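Local coordinates for spore germination protein B3 (Bacillus subtilis subsp. subtilis, PDB 3N54) that takes part in triggering spore germination in response to a mixture of L-asparagine, glucose, fructose and potassium ions, at residues 77-82 with 193-198. Residues are numbered along the deposited sequence; the frame is centred on the assembly and turned at random.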
ATOM      1  N   LEU A  77       4.136   7.907   2.724  1.00 32.80           N
ATOM      2  CA  LEU A  77       2.983   8.650   3.222  1.00 32.71           C
ATOM      3  C   LEU A  77       2.638   8.244   4.645  1.00 33.42           C
ATOM      4  O   LEU A  77       2.543   7.059   4.955  1.00 34.08           O
ATOM      5  CB  LEU A  77       1.767   8.423   2.313  1.00 32.58           C
ATOM      6  CG  LEU A  77       1.912   8.758   0.827  1.00 32.44           C
ATOM      7  CD1 LEU A  77       0.630   8.414   0.080  1.00 33.91           C
ATOM      8  CD2 LEU A  77       2.267  10.231   0.604  1.00 32.01           C
ATOM      9  N   GLY A  78       2.458   9.242   5.508  1.00 33.66           N
ATOM     10  CA  GLY A  78       2.094   9.018   6.898  1.00 34.47           C
ATOM     11  C   GLY A  78       0.646   8.600   7.044  1.00 34.87           C
ATOM     12  O   GLY A  78      -0.200   8.932   6.209  1.00 33.88           O
ATOM     13  N   GLU A  79       0.365   7.890   8.130  1.00 36.29           N
ATOM     14  CA  GLU A  79      -0.942   7.276   8.346  1.00 37.20           C
ATOM     15  C   GLU A  79      -2.071   8.288   8.429  1.00 37.53           C
ATOM     16  O   GLU A  79      -3.089   8.139   7.759  1.00 37.38           O
ATOM     17  CB  GLU A  79      -0.921   6.417   9.616  1.00 38.35           C
ATOM     18  CG  GLU A  79      -2.255   5.753   9.928  1.00 39.03           C
ATOM     19  CD  GLU A  79      -2.186   4.779  11.091  1.00 40.49           C
ATOM     20  OE1 GLU A  79      -1.077   4.513  11.597  1.00 40.74           O
ATOM     21  OE2 GLU A  79      -3.257   4.280  11.499  1.00 41.25           O
ATOM     22  N   LYS A  80      -1.898   9.311   9.253  1.00 38.59           N
ATOM     23  CA  LYS A  80      -2.944  10.311   9.426  1.00 39.66           C
ATOM     24  C   LYS A  80      -3.271  11.005   8.093  1.00 38.66           C
ATOM     25  O   LYS A  80      -4.435  11.267   7.790  1.00 39.25           O
ATOM     26  CB  LYS A  80      -2.545  11.327  10.498  1.00 40.49           C
ATOM     27  CG  LYS A  80      -3.605  12.380  10.735  1.00 43.10           C
ATOM     28  CD  LYS A  80      -3.275  13.259  11.915  1.00 47.07           C
ATOM     29  CE  LYS A  80      -4.303  14.372  12.044  1.00 49.40           C
ATOM     30  NZ  LYS A  80      -4.248  15.027  13.374  1.00 52.89           N
ATOM     31  N   LEU A  81      -2.251  11.276   7.290  1.00 37.92           N
ATOM     32  CA  LEU A  81      -2.467  11.890   5.984  1.00 37.25           C
ATOM     33  C   LEU A  81      -3.286  10.983   5.066  1.00 37.14           C
ATOM     34  O   LEU A  81      -4.264  11.432   4.467  1.00 37.58           O
ATOM     35  CB  LEU A  81      -1.136  12.266   5.336  1.00 36.53           C
ATOM     36  CG  LEU A  81      -1.254  12.874   3.928  1.00 37.15           C
ATOM     37  CD1 LEU A  81      -0.278  14.014   3.734  1.00 37.60           C
ATOM     38  CD2 LEU A  81      -1.071  11.798   2.863  1.00 36.91           C
ATOM     39  N   MET A  82      -2.898   9.714   4.967  1.00 36.94           N
ATOM     40  CA  MET A  82      -3.604   8.763   4.108  1.00 36.93           C
ATOM     41  C   MET A  82      -5.049   8.524   4.559  1.00 38.26           C
ATOM     42  O   MET A  82      -5.928   8.282   3.727  1.00 37.94           O
ATOM     43  CB  MET A  82      -2.870   7.416   4.064  1.00 36.66           C
ATOM     44  CG  MET A  82      -1.522   7.450   3.384  1.00 35.52           C
ATOM     45  SD  MET A  82      -0.812   5.803   3.203  1.00 34.72           S
ATOM     46  CE  MET A  82      -0.516   5.384   4.921  1.00 34.43           C
ATOM     47  N   VAL A 193      -8.157   2.993   4.556  1.00 38.44           N
ATOM     48  CA  VAL A 193      -9.247   2.593   5.461  1.00 39.86           C
ATOM     49  C   VAL A 193      -8.805   1.552   6.488  1.00 39.28           C
ATOM     50  O   VAL A 193      -9.560   1.228   7.404  1.00 41.24           O
ATOM     51  CB  VAL A 193     -10.474   2.072   4.685  1.00 40.76           C
ATOM     52  CG1 VAL A 193     -11.083   3.193   3.832  1.00 41.98           C
ATOM     53  CG2 VAL A 193     -10.109   0.867   3.829  1.00 39.08           C
ATOM     54  N   GLY A 194      -7.588   1.040   6.344  1.00 37.24           N
ATOM     55  CA  GLY A 194      -7.030   0.108   7.321  1.00 36.93           C
ATOM     56  C   GLY A 194      -5.714  -0.487   6.863  1.00 35.11           C
ATOM     57  O   GLY A 194      -5.242  -0.184   5.767  1.00 33.60           O
ATOM     58  N   PHE A 195      -5.134  -1.332   7.711  1.00 35.25           N
ATOM     59  CA  PHE A 195      -3.907  -2.065   7.400  1.00 34.50           C
ATOM     60  C   PHE A 195      -4.118  -3.571   7.534  1.00 34.80           C
ATOM     61  O   PHE A 195      -4.911  -4.033   8.344  1.00 35.51           O
ATOM     62  CB  PHE A 195      -2.779  -1.703   8.367  1.00 34.88           C
ATOM     63  CG  PHE A 195      -2.238  -0.316   8.208  1.00 36.44           C
ATOM     64  CD1 PHE A 195      -1.190  -0.063   7.335  1.00 35.81           C
ATOM     65  CD2 PHE A 195      -2.747   0.731   8.959  1.00 37.99           C
ATOM     66  CE1 PHE A 195      -0.670   1.214   7.204  1.00 37.11           C
ATOM     67  CE2 PHE A 195      -2.236   2.006   8.829  1.00 38.81           C
ATOM     68  CZ  PHE A 195      -1.196   2.249   7.954  1.00 38.55           C
ATOM     69  N   LEU A 196      -3.380  -4.324   6.730  1.00 34.23           N
ATOM     70  CA  LEU A 196      -3.286  -5.756   6.874  1.00 34.77           C
ATOM     71  C   LEU A 196      -1.905  -6.014   7.469  1.00 35.02           C
ATOM     72  O   LEU A 196      -0.953  -5.291   7.168  1.00 34.38           O
ATOM     73  CB  LEU A 196      -3.438  -6.460   5.524  1.00 34.53           C
ATOM     74  CG  LEU A 196      -4.817  -6.408   4.847  1.00 34.82           C
ATOM     75  CD1 LEU A 196      -4.805  -7.193   3.541  1.00 34.13           C
ATOM     76  CD2 LEU A 196      -5.905  -6.934   5.767  1.00 35.89           C
ATOM     77  N   SER A 197      -1.796  -7.026   8.319  1.00 35.82           N
ATOM     78  CA  SER A 197      -0.518  -7.388   8.910  1.00 36.63           C
ATOM     79  C   SER A 197       0.351  -8.056   7.856  1.00 36.64           C
ATOM     80  O   SER A 197      -0.135  -8.422   6.785  1.00 36.08           O
ATOM     81  CB  SER A 197      -0.721  -8.342  10.093  1.00 38.36           C
ATOM     82  OG  SER A 197      -1.310  -9.563   9.673  1.00 38.61           O
ATOM     83  N   ALA A 198       1.635  -8.215   8.170  1.00 37.78           N
ATOM     84  CA  ALA A 198       2.566  -8.930   7.304  1.00 38.72           C
ATOM     85  C   ALA A 198       2.050 -10.330   6.989  1.00 40.05           C
ATOM     86  O   ALA A 198       2.071 -10.744   5.834  1.00 40.17           O
ATOM     87  CB  ALA A 198       3.940  -9.013   7.961  1.00 40.50           C
TER
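Phe195 overlaps the end of Glu79 with the outer edge of its ring. Ring atom CE2 of Phe195 lies 3.6 Å from Glu79 CD. The edge also meets the aliphatic part of the chain, with Glu79 CG 3.9 Å from Phe195 CE2 and in the plane of the ring. The carboxylate is turned steeply, 76° from the ring plane. Glu79 reaches this far because CG stands anti to the backbone N (chi1 179°) and the chain stays extended beyond it. Both oxygens have partners of their own: OE1 accepts a hydrogen bond from the backbone N of Gly111, and OE2 forms a salt bridge with Arg83. With an alanine here, the Gly111 N-H and Arg83 would probably each lose their acceptor, and the ring edge its neighbour. Met82, about one turn further along, adds a looser apolar touch: its CE is 4.4 Å from Phe195 CZ. Gly78 is the N-cap of helix 79-84, and its O accepts a backbone hydrogen bond from Met82 N. The contact joins this helix to strand 191-196, at one border of a five-stranded mixed sheet. Strand 74-77, which leads into the helix, forms the other border. Met82 also packs on Ala108 of strand 105-109 and Val87 of helix 87-94, and a backbone bond to Leu192 ties the helix again to strand 191-196.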